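Local structure of extracellular matrix-binding protein EbhA (Staphylococcus aureus, 2DGJ) at the interface of chains A and B. The protein is a cell wall-associated adhesin that probably binds extracellular matrix, its rod built from repeated three-helix bundles of FIVAR and GA modules. Numbering follows the deposited sequence. Chains: chain A/B, hypothetical protein ebhA.

The interface of chains A and B. Residues chain A 187-188, 191-192; chain B 35, 38-39.
A:Leu187 lies over one face of the B:Gln35 amide, with its CD2 above CD of B:Gln35 (3.9 Å) and its CG leaning towards OE1. The guanidinium group of A:Arg192 has the CA of B:Ala38 at its edge, in its plane. The methyl of B:Ala38 lies beside NE of the same group. The amide of B:Gln35 meets that of A:Asn188 with the two planes turned 65° apart, and the side chains run roughly perpendicular to each other. Both segments fall within FIVAR domains, in a rod of connected three-helix bundles. The chain is a fragment of a much longer protein, with two FIVAR and two GA repeats. Helix 180-194 of chain A packs here against helix 27-45 of chain B.

B:Gln35 uses both ends of its amide. NE2 of B:Gln35 donates to the carbonyl oxygen OD1 of A:Asn188 at 3.1 Å. The acceptor lies near the amide plane of B:Gln35, but the donor stands above the carbonyl plane of A:Asn188, off its lone pairs. The other end is better aligned. The hydroxyl OG1 of A:Thr191 donates to OE1 of B:Gln35 at 2.7 Å, in the carbonyl plane and on a lone pair. Partners at both ends should limit rotation of the amide. A bend at chi2 (-55°) of B:Gln35 turns its amide towards these partners.

OG1 of A:Thr191 also donates to the backbone O of A:Leu187, 3.2 Å away and one turn earlier. A hydroxyl has one hydrogen, so the two bonds probably share it or alternate. CG2 of A:Thr191 points to the methyl CB of B:Ala39 at 4.0 Å. The two-fold deposited dimer repeats the patch, but may not be biological.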
loop_
_atom_site.group_PDB
_atom_site.type_symbol
_atom_site.label_atom_id
_atom_site.label_comp_id
_atom_site.label_asym_id
_atom_site.label_seq_id
_atom_site.Cartn_x
_atom_site.Cartn_y
_atom_site.Cartn_z
ATOM N N LEU A 187 -8.341 -24.361 -8.409
ATOM C CA LEU A 187 -9.644 -23.772 -8.688
ATOM C C LEU A 187 -10.025 -23.959 -10.153
ATOM O O LEU A 187 -11.119 -24.435 -10.466
ATOM C CB LEU A 187 -9.636 -22.281 -8.344
ATOM C CG LEU A 187 -10.832 -21.449 -8.813
ATOM C CD1 LEU A 187 -12.117 -22.095 -8.352
ATOM C CD2 LEU A 187 -10.720 -20.035 -8.267
ATOM N N ASN A 188 -9.123 -23.568 -11.049
ATOM C CA ASN A 188 -9.362 -23.703 -12.478
ATOM C C ASN A 188 -9.655 -25.154 -12.836
ATOM O O ASN A 188 -10.504 -25.426 -13.682
ATOM C CB ASN A 188 -8.150 -23.212 -13.268
ATOM C CG ASN A 188 -8.141 -21.710 -13.449
ATOM O OD1 ASN A 188 -8.960 -21.160 -14.188
ATOM N ND2 ASN A 188 -7.222 -21.034 -12.771
ATOM N N THR A 191 -13.333 -25.931 -11.887
ATOM C CA THR A 191 -14.203 -25.173 -12.775
ATOM C C THR A 191 -14.286 -25.754 -14.185
ATOM O O THR A 191 -15.373 -26.023 -14.687
ATOM C CB THR A 191 -13.742 -23.706 -12.883
ATOM O OG1 THR A 191 -13.768 -23.093 -11.587
ATOM C CG2 THR A 191 -14.661 -22.939 -13.817
ATOM N N ARG A 192 -13.139 -25.940 -14.827
ATOM C CA ARG A 192 -13.116 -26.477 -16.182
ATOM C C ARG A 192 -13.546 -27.942 -16.288
ATOM O O ARG A 192 -14.201 -28.337 -17.258
ATOM C CB ARG A 192 -11.725 -26.266 -16.793
ATOM C CG ARG A 192 -11.480 -24.789 -17.081
ATOM C CD ARG A 192 -10.114 -24.462 -17.666
ATOM N NE ARG A 192 -10.073 -23.052 -18.059
ATOM C CZ ARG A 192 -8.972 -22.382 -18.390
ATOM N NH1 ARG A 192 -7.788 -22.980 -18.365
ATOM N NH2 ARG A 192 -9.057 -21.100 -18.735
ATOM N N GLN B 35 -13.218 -17.340 -13.873
ATOM C CA GLN B 35 -13.770 -18.687 -13.842
ATOM C C GLN B 35 -14.982 -18.838 -14.750
ATOM O O GLN B 35 -15.218 -19.912 -15.294
ATOM C CB GLN B 35 -14.137 -19.067 -12.408
ATOM C CG GLN B 35 -12.941 -19.057 -11.477
ATOM C CD GLN B 35 -11.812 -19.936 -11.983
ATOM O OE1 GLN B 35 -11.880 -21.163 -11.899
ATOM N NE2 GLN B 35 -10.771 -19.308 -12.519
ATOM N N ALA B 38 -13.452 -19.437 -18.010
ATOM C CA ALA B 38 -12.841 -20.755 -18.048
ATOM C C ALA B 38 -13.919 -21.782 -18.324
ATOM O O ALA B 38 -13.737 -22.673 -19.156
ATOM C CB ALA B 38 -12.161 -21.054 -16.728
ATOM N N ALA B 39 -15.046 -21.647 -17.628
ATOM C CA ALA B 39 -16.173 -22.558 -17.787
ATOM C C ALA B 39 -16.738 -22.452 -19.198
ATOM O O ALA B 39 -17.036 -23.461 -19.836
ATOM C CB ALA B 39 -17.273 -22.242 -16.752
#